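Local coordinates for beta-lactamase-related domain-containing protein (Bacteroides dorei DSM 17855, PDB 5TGF) that is a putative beta-lactamase-related serine hydrolase with a calcium-binding site, its substrate not established, at residues A[235-247]-A[261-273]. Numbering follows the deposited sequence.
Sequences QTMQADQVRNAVV and HTSIYGLGEWREL
The guanidinium group of Arg271 lies flat under the backbone of Asp240, whose N sits over one face near the rim. At the guanidinium edge, Arg271 NH1 gives a nearly straight hydrogen bond to Gln238 O at 3.0 Å, meeting a lone pair in the carbonyl plane. Side-on, NE and NH2 grip Ser263 O and Ser263 OG, and a further bond from NH2 to Gly279 O helps fix the rotation of the group. The carboxylate of Asp240 rests on Ser263 CB, 3.4 Å from Asp240 CG. Its OD1 accepts from the backbone N of Val242, closing an Asx turn, and from that of Arg243, completing an Asx motif, both from one face and leading into the type II' turn from Val242 to Ala245.

The chain leaving helix 231-238 is fastened to the loop before strand 270-274, an outermost strand of the antiparallel sheet, in a fold consistent with the serine beta-lactamase family. Tyr265 from this loop touches Lys61 of a probable SxxK motif. Backbone bonds Leu267 N to Met237 O (2.9 Å) and Gln241 N to Tyr265 O (3.1 Å) flank Gly266, whose CA rests against the carbonyl oxygens of Met237 and Ala239.

Leu267 lays its methyls on the helix end and the residues just after it: CD1 reaches Thr236 CG2, CD2 lies 3.6 Å from Gln241 CG, and the side chain crosses selenomethionine Met237 at about a right angle. Bent at chi2 (-67°), Gln241 folds back so that NE2 binds Thr236 O. Glu269 CD comes within 3.0 Å of Met237 O without a hydrogen bond between the two groups; a water links Glu269 OE1 to Gln238 NE2, while Gln238 OE1 is held by Lys298. Farther along, Val247 CG1 meets Ile264 CD1 tip to tip at 3.8 Å.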
ATOM      1  N   GLN A 235      -8.401 -12.417   0.247  1.00 18.36           N
ATOM      2  CA  GLN A 235      -7.536 -13.434   0.832  1.00 20.68           C
ATOM      3  C   GLN A 235      -6.207 -13.580   0.077  1.00 20.06           C
ATOM      4  O   GLN A 235      -5.127 -13.636   0.692  1.00 19.06           O
ATOM      5  CB  GLN A 235      -8.246 -14.780   0.945  1.00 24.63           C
ATOM      6  CG  GLN A 235      -9.316 -14.798   2.023  1.00 34.28           C
ATOM      7  CD  GLN A 235      -8.768 -14.406   3.398  1.00 42.03           C
ATOM      8  OE1 GLN A 235      -9.072 -13.326   3.922  1.00 40.80           O
ATOM      9  NE2 GLN A 235      -7.909 -15.260   3.961  1.00 54.13           N
ATOM     10  N   THR A 236      -6.281 -13.563  -1.243  1.00 17.93           N
ATOM     11  CA  THR A 236      -5.081 -13.662  -2.092  1.00 17.70           C
ATOM     12  C   THR A 236      -4.179 -12.421  -1.902  1.00 16.05           C
ATOM     13  O   THR A 236      -2.963 -12.562  -1.842  1.00 17.82           O
ATOM     14  CB  THR A 236      -5.462 -13.829  -3.574  1.00 19.16           C
ATOM     15  OG1 THR A 236      -6.111 -15.112  -3.740  1.00 21.86           O
ATOM     16  CG2 THR A 236      -4.225 -13.773  -4.487  1.00 19.87           C
HETATM   17  N   MSE A 237      -4.778 -11.239  -1.753  1.00 15.99           N
HETATM   18  CA  MSE A 237      -4.000 -10.027  -1.506  1.00 15.86           C
HETATM   19  C   MSE A 237      -3.209 -10.121  -0.209  1.00 15.44           C
HETATM   20  O   MSE A 237      -2.171  -9.455  -0.052  1.00 16.15           O
HETATM   21  CB  MSE A 237      -4.931  -8.800  -1.471  1.00 18.11           C
HETATM   22  CG  MSE A 237      -5.511  -8.366  -2.836  1.00 18.23           C
HETATM   23 SE   MSE A 237      -6.960  -7.058  -2.503  0.76 21.11          SE
HETATM   24  CE  MSE A 237      -5.837  -5.550  -1.845  1.00 21.30           C
ATOM     25  N   GLN A 238      -3.765 -10.830   0.763  1.00 15.60           N
ATOM     26  CA  GLN A 238      -3.177 -10.994   2.109  1.00 16.14           C
ATOM     27  C   GLN A 238      -2.305 -12.228   2.282  1.00 16.58           C
ATOM     28  O   GLN A 238      -1.702 -12.406   3.352  1.00 15.76           O
ATOM     29  CB  GLN A 238      -4.306 -10.968   3.153  1.00 16.71           C
ATOM     30  CG  GLN A 238      -5.059  -9.658   3.159  1.00 18.33           C
ATOM     31  CD  GLN A 238      -6.197  -9.594   4.166  1.00 20.00           C
ATOM     32  OE1 GLN A 238      -6.382 -10.507   4.983  1.00 20.08           O
ATOM     33  NE2 GLN A 238      -6.900  -8.467   4.186  1.00 17.35           N
ATOM     34  N   ALA A 239      -2.236 -13.083   1.263  1.00 15.78           N
ATOM     35  CA  ALA A 239      -1.451 -14.320   1.332  1.00 17.12           C
ATOM     36  C   ALA A 239       0.031 -14.041   1.100  1.00 17.96           C
ATOM     37  O   ALA A 239       0.403 -13.014   0.573  1.00 17.52           O
ATOM     38  CB  ALA A 239      -1.926 -15.330   0.274  1.00 18.13           C
ATOM     39  N   ASP A 240       0.844 -15.035   1.407  1.00 16.78           N
ATOM     40  CA  ASP A 240       2.258 -15.021   1.100  1.00 19.61           C
ATOM     41  C   ASP A 240       2.464 -14.952  -0.410  1.00 17.28           C
ATOM     42  O   ASP A 240       2.203 -15.915  -1.098  1.00 18.36           O
ATOM     43  CB  ASP A 240       2.897 -16.319   1.637  1.00 20.36           C
ATOM     44  CG  ASP A 240       4.390 -16.410   1.365  1.00 21.87           C
ATOM     45  OD1 ASP A 240       5.018 -15.438   0.903  1.00 22.62           O
ATOM     46  OD2 ASP A 240       4.969 -17.441   1.697  1.00 24.17           O
ATOM     47  N   GLN A 241       2.939 -13.820  -0.912  1.00 16.04           N
ATOM     48  CA  GLN A 241       3.300 -13.714  -2.317  1.00 13.98           C
ATOM     49  C   GLN A 241       4.809 -13.631  -2.540  1.00 15.22           C
ATOM     50  O   GLN A 241       5.277 -13.482  -3.669  1.00 15.32           O
ATOM     51  CB  GLN A 241       2.563 -12.527  -2.967  1.00 15.03           C
ATOM     52  CG  GLN A 241       1.054 -12.580  -2.848  1.00 15.95           C
ATOM     53  CD  GLN A 241       0.430 -13.733  -3.634  1.00 16.56           C
ATOM     54  OE1 GLN A 241       1.104 -14.384  -4.412  1.00 17.23           O
ATOM     55  NE2 GLN A 241      -0.873 -13.966  -3.450  1.00 17.28           N
ATOM     56  N   VAL A 242       5.581 -13.713  -1.469  1.00 14.95           N
ATOM     57  CA  VAL A 242       7.040 -13.697  -1.574  1.00 15.26           C
ATOM     58  C   VAL A 242       7.512 -15.118  -1.895  1.00 17.03           C
ATOM     59  O   VAL A 242       8.354 -15.322  -2.754  1.00 16.11           O
ATOM     60  CB  VAL A 242       7.680 -13.178  -0.268  1.00 15.48           C
ATOM     61  CG1 VAL A 242       9.186 -13.275  -0.354  1.00 16.29           C
ATOM     62  CG2 VAL A 242       7.282 -11.717  -0.036  1.00 15.77           C
ATOM     63  N   ARG A 243       6.933 -16.086  -1.200  1.00 17.94           N
ATOM     64  CA  ARG A 243       7.172 -17.508  -1.432  1.00 19.57           C
ATOM     65  C   ARG A 243       8.620 -17.929  -1.238  1.00 19.38           C
ATOM     66  O   ARG A 243       9.119 -17.810  -0.129  1.00 18.49           O
ATOM     67  CB  ARG A 243       6.546 -17.885  -2.744  1.00 23.70           C
ATOM     68  CG  ARG A 243       5.073 -17.546  -2.633  1.00 25.37           C
ATOM     69  CD  ARG A 243       4.290 -18.114  -3.738  1.00 27.49           C
ATOM     70  NE  ARG A 243       2.983 -17.491  -3.892  1.00 26.93           N
ATOM     71  CZ  ARG A 243       2.167 -17.876  -4.860  1.00 26.97           C
ATOM     72  NH1 ARG A 243       2.525 -18.906  -5.612  1.00 30.09           N
ATOM     73  NH2 ARG A 243       1.010 -17.290  -5.064  1.00 23.16           N
ATOM     74  N   ASN A 244       9.307 -18.402  -2.269  1.00 19.62           N
ATOM     75  CA  ASN A 244      10.696 -18.855  -2.087  1.00 23.01           C
ATOM     76  C   ASN A 244      11.714 -17.787  -2.428  1.00 22.86           C
ATOM     77  O   ASN A 244      12.915 -18.057  -2.447  1.00 22.50           O
ATOM     78  CB  ASN A 244      10.980 -20.095  -2.934  1.00 23.85           C
ATOM     79  CG  ASN A 244      10.111 -21.261  -2.549  1.00 33.45           C
ATOM     80  OD1 ASN A 244      10.052 -21.652  -1.385  1.00 39.55           O
ATOM     81  ND2 ASN A 244       9.410 -21.819  -3.525  1.00 40.77           N
ATOM     82  N   ALA A 245      11.260 -16.571  -2.738  1.00 19.59           N
ATOM     83  CA  ALA A 245      12.191 -15.514  -3.055  1.00 19.95           C
ATOM     84  C   ALA A 245      13.090 -15.237  -1.842  1.00 19.35           C
ATOM     85  O   ALA A 245      12.618 -15.264  -0.699  1.00 20.43           O
ATOM     86  CB  ALA A 245      11.432 -14.250  -3.479  1.00 19.90           C
ATOM     87  N   VAL A 246      14.360 -14.946  -2.099  1.00 19.15           N
ATOM     88  CA  VAL A 246      15.332 -14.641  -1.048  1.00 21.79           C
ATOM     89  C   VAL A 246      15.056 -13.259  -0.497  1.00 20.27           C
ATOM     90  O   VAL A 246      14.991 -12.279  -1.266  1.00 17.61           O
ATOM     91  CB  VAL A 246      16.793 -14.732  -1.539  1.00 24.21           C
ATOM     92  CG1 VAL A 246      17.766 -14.203  -0.460  1.00 22.90           C
ATOM     93  CG2 VAL A 246      17.124 -16.181  -1.952  1.00 24.74           C
ATOM     94  N   VAL A 247      14.873 -13.189   0.824  1.00 19.13           N
ATOM     95  CA  VAL A 247      14.668 -11.932   1.517  1.00 18.50           C
ATOM     96  C   VAL A 247      15.982 -11.566   2.191  1.00 19.54           C
ATOM     97  O   VAL A 247      16.451 -12.282   3.076  1.00 17.71           O
ATOM     98  CB  VAL A 247      13.572 -12.053   2.586  1.00 20.78           C
ATOM     99  CG1 VAL A 247      13.434 -10.745   3.376  1.00 22.37           C
ATOM    100  CG2 VAL A 247      12.235 -12.434   1.934  1.00 22.99           C
ATOM    101  N   HIS A 261       9.999 -13.847   9.780  1.00 17.47           N
ATOM    102  CA  HIS A 261       9.414 -14.646   8.729  1.00 16.44           C
ATOM    103  C   HIS A 261       9.845 -14.124   7.351  1.00 15.93           C
ATOM    104  O   HIS A 261      10.176 -12.938   7.194  1.00 14.89           O
ATOM    105  CB  HIS A 261       7.884 -14.718   8.844  1.00 17.23           C
ATOM    106  CG  HIS A 261       7.203 -13.387   8.833  1.00 17.16           C
ATOM    107  ND1 HIS A 261       7.222 -12.536   9.915  1.00 17.49           N
ATOM    108  CD2 HIS A 261       6.455 -12.772   7.883  1.00 17.64           C
ATOM    109  CE1 HIS A 261       6.529 -11.447   9.632  1.00 19.01           C
ATOM    110  NE2 HIS A 261       6.066 -11.558   8.395  1.00 17.26           N
ATOM    111  N   THR A 262       9.814 -14.999   6.341  1.00 15.05           N
ATOM    112  CA  THR A 262      10.200 -14.580   4.986  1.00 16.75           C
ATOM    113  C   THR A 262       8.979 -14.123   4.194  1.00 14.73           C
ATOM    114  O   THR A 262       9.146 -13.451   3.179  1.00 15.99           O
ATOM    115  CB  THR A 262      10.896 -15.733   4.186  1.00 17.31           C
ATOM    116  OG1 THR A 262       9.990 -16.815   4.048  1.00 22.71           O
ATOM    117  CG2 THR A 262      12.099 -16.201   4.870  1.00 20.44           C
ATOM    118  N   SER A 263       7.766 -14.476   4.655  1.00 14.01           N
ATOM    119  CA  SER A 263       6.520 -14.191   3.948  1.00 15.04           C
ATOM    120  C   SER A 263       6.050 -12.753   4.246  1.00 15.75           C
ATOM    121  O   SER A 263       4.917 -12.513   4.692  1.00 14.86           O
ATOM    122  CB  SER A 263       5.446 -15.196   4.354  1.00 17.14           C
ATOM    123  OG  SER A 263       5.179 -15.149   5.742  1.00 16.44           O
ATOM    124  N   ILE A 264       6.918 -11.795   3.939  1.00 15.12           N
ATOM    125  CA  ILE A 264       6.723 -10.402   4.416  1.00 13.83           C
ATOM    126  C   ILE A 264       5.769  -9.553   3.572  1.00 13.15           C
ATOM    127  O   ILE A 264       5.443  -8.415   3.960  1.00 12.47           O
ATOM    128  CB  ILE A 264       8.067  -9.661   4.559  1.00 14.29           C
ATOM    129  CG1 ILE A 264       8.786  -9.586   3.198  1.00 14.24           C
ATOM    130  CG2 ILE A 264       8.881 -10.347   5.664  1.00 15.70           C
ATOM    131  CD1 ILE A 264      10.125  -8.891   3.229  1.00 17.16           C
ATOM    132  N   TYR A 265       5.302 -10.073   2.442  1.00 12.61           N
ATOM    133  CA  TYR A 265       4.498  -9.226   1.541  1.00 11.94           C
ATOM    134  C   TYR A 265       3.446 -10.045   0.828  1.00 14.32           C
ATOM    135  O   TYR A 265       3.692 -11.194   0.451  1.00 14.50           O
ATOM    136  CB  TYR A 265       5.415  -8.504   0.525  1.00 11.47           C
ATOM    137  CG  TYR A 265       4.964  -7.137   0.088  1.00 11.08           C
ATOM    138  CD1 TYR A 265       5.249  -6.006   0.841  1.00 11.43           C
ATOM    139  CD2 TYR A 265       4.224  -6.967  -1.095  1.00 12.10           C
ATOM    140  CE1 TYR A 265       4.857  -4.746   0.426  1.00 10.36           C
ATOM    141  CE2 TYR A 265       3.814  -5.705  -1.504  1.00 12.05           C
ATOM    142  CZ  TYR A 265       4.131  -4.600  -0.742  1.00 11.70           C
ATOM    143  OH  TYR A 265       3.756  -3.327  -1.180  1.00 14.32           O
ATOM    144  N   GLY A 266       2.297  -9.416   0.610  1.00 13.32           N
ATOM    145  CA  GLY A 266       1.222  -9.945  -0.192  1.00 13.21           C
ATOM    146  C   GLY A 266       1.163  -9.249  -1.531  1.00 13.58           C
ATOM    147  O   GLY A 266       2.183  -9.206  -2.248  1.00 14.20           O
ATOM    148  N   LEU A 267      -0.026  -8.780  -1.918  1.00 12.40           N
ATOM    149  CA  LEU A 267      -0.194  -7.929  -3.103  1.00 12.60           C
ATOM    150  C   LEU A 267      -0.353  -6.480  -2.687  1.00 13.03           C
ATOM    151  O   LEU A 267      -1.346  -6.092  -2.043  1.00 13.35           O
ATOM    152  CB  LEU A 267      -1.409  -8.360  -3.924  1.00 14.05           C
ATOM    153  CG  LEU A 267      -1.430  -9.842  -4.318  1.00 14.02           C
ATOM    154  CD1 LEU A 267      -2.744 -10.179  -5.022  1.00 15.68           C
ATOM    155  CD2 LEU A 267      -0.281 -10.192  -5.241  1.00 15.14           C
ATOM    156  N   GLY A 268       0.696  -5.699  -2.885  1.00 12.17           N
ATOM    157  CA  GLY A 268       0.698  -4.284  -2.471  1.00 12.66           C
ATOM    158  C   GLY A 268       0.530  -3.987  -0.982  1.00 12.65           C
ATOM    159  O   GLY A 268       0.044  -2.941  -0.637  1.00 11.60           O
ATOM    160  N   GLU A 269       0.916  -4.917  -0.114  1.00 11.90           N
ATOM    161  CA  GLU A 269       0.735  -4.775   1.309  1.00 12.76           C
ATOM    162  C   GLU A 269       1.730  -5.667   2.058  1.00 11.74           C
ATOM    163  O   GLU A 269       2.063  -6.799   1.592  1.00 12.65           O
ATOM    164  CB  GLU A 269      -0.698  -5.134   1.703  1.00 12.84           C
ATOM    165  CG  GLU A 269      -1.120  -6.571   1.366  1.00 13.69           C
ATOM    166  CD  GLU A 269      -2.624  -6.680   1.048  1.00 15.21           C
ATOM    167  OE1 GLU A 269      -3.412  -7.143   1.912  1.00 15.52           O
ATOM    168  OE2 GLU A 269      -3.045  -6.215  -0.060  1.00 17.48           O
ATOM    169  N   TRP A 270       2.195  -5.175   3.203  1.00 11.01           N
ATOM    170  CA  TRP A 270       3.103  -5.925   4.067  1.00 11.16           C
ATOM    171  C   TRP A 270       2.324  -6.832   4.999  1.00 11.97           C
ATOM    172  O   TRP A 270       1.291  -6.432   5.601  1.00 12.68           O
ATOM    173  CB  TRP A 270       3.977  -4.983   4.938  1.00 11.42           C
ATOM    174  CG  TRP A 270       4.891  -4.051   4.173  1.00 11.79           C
ATOM    175  CD1 TRP A 270       4.607  -2.773   3.740  1.00 11.98           C
ATOM    176  CD2 TRP A 270       6.243  -4.297   3.799  1.00 11.19           C
ATOM    177  NE1 TRP A 270       5.671  -2.265   3.050  1.00 13.13           N
ATOM    178  CE2 TRP A 270       6.690  -3.177   3.080  1.00 11.61           C
ATOM    179  CE3 TRP A 270       7.094  -5.416   3.908  1.00 11.65           C
ATOM    180  CZ2 TRP A 270       7.957  -3.117   2.505  1.00 12.29           C
ATOM    181  CZ3 TRP A 270       8.380  -5.331   3.355  1.00 11.57           C
ATOM    182  CH2 TRP A 270       8.793  -4.209   2.673  1.00 11.97           C
ATOM    183  N   ARG A 271       2.838  -8.044   5.136  1.00 12.19           N
ATOM    184  CA  ARG A 271       2.434  -8.997   6.150  1.00 13.51           C
ATOM    185  C   ARG A 271       3.286  -8.827   7.401  1.00 13.02           C
ATOM    186  O   ARG A 271       4.370  -9.371   7.505  1.00 13.35           O
ATOM    187  CB  ARG A 271       2.523 -10.410   5.571  1.00 13.96           C
ATOM    188  CG  ARG A 271       1.578 -10.638   4.383  1.00 14.31           C
ATOM    189  CD  ARG A 271       1.756 -11.968   3.643  1.00 17.87           C
ATOM    190  NE  ARG A 271       2.253 -13.074   4.474  1.00 20.96           N
ATOM    191  CZ  ARG A 271       1.570 -14.125   4.911  1.00 20.97           C
ATOM    192  NH1 ARG A 271       0.263 -14.259   4.736  1.00 20.90           N
ATOM    193  NH2 ARG A 271       2.215 -15.024   5.600  1.00 29.38           N
ATOM    194  N   GLU A 272       2.879  -7.910   8.277  1.00 13.07           N
ATOM    195  CA  GLU A 272       3.741  -7.488   9.388  1.00 11.87           C
ATOM    196  C   GLU A 272       3.811  -8.565  10.488  1.00 13.12           C
ATOM    197  O   GLU A 272       4.879  -8.817  11.030  1.00 14.08           O
ATOM    198  CB  GLU A 272       3.255  -6.188  10.026  1.00 12.64           C
ATOM    199  CG  GLU A 272       3.377  -4.973   9.123  1.00 13.71           C
ATOM    200  CD  GLU A 272       3.087  -3.665   9.854  1.00 16.04           C
ATOM    201  OE1 GLU A 272       2.324  -3.668  10.829  1.00 19.40           O
ATOM    202  OE2 GLU A 272       3.555  -2.624   9.384  1.00 17.21           O
ATOM    203  N   LEU A 273       2.678  -9.171  10.837  1.00 13.96           N
ATOM    204  CA  LEU A 273       2.675 -10.236  11.853  1.00 15.15           C
ATOM    205  C   LEU A 273       1.973 -11.460  11.265  1.00 15.54           C
ATOM    206  O   LEU A 273       0.840 -11.360  10.716  1.00 14.70           O
ATOM    207  CB  LEU A 273       1.941  -9.784  13.116  1.00 15.06           C
ATOM    208  CG  LEU A 273       2.396  -8.496  13.773  1.00 14.51           C
ATOM    209  CD1 LEU A 273       1.456  -8.106  14.926  1.00 17.58           C
ATOM    210  CD2 LEU A 273       3.823  -8.676  14.262  1.00 17.49           C
TER
HETATM  211  O   HOH W   1      -6.086  -6.833   1.556  1.00 18.88           O
HETATM  212  O   HOH W   2       7.728 -17.224   2.072  1.00 23.94           O
HETATM  213  O   HOH W   3      11.322 -16.721   1.061  1.00 31.50           O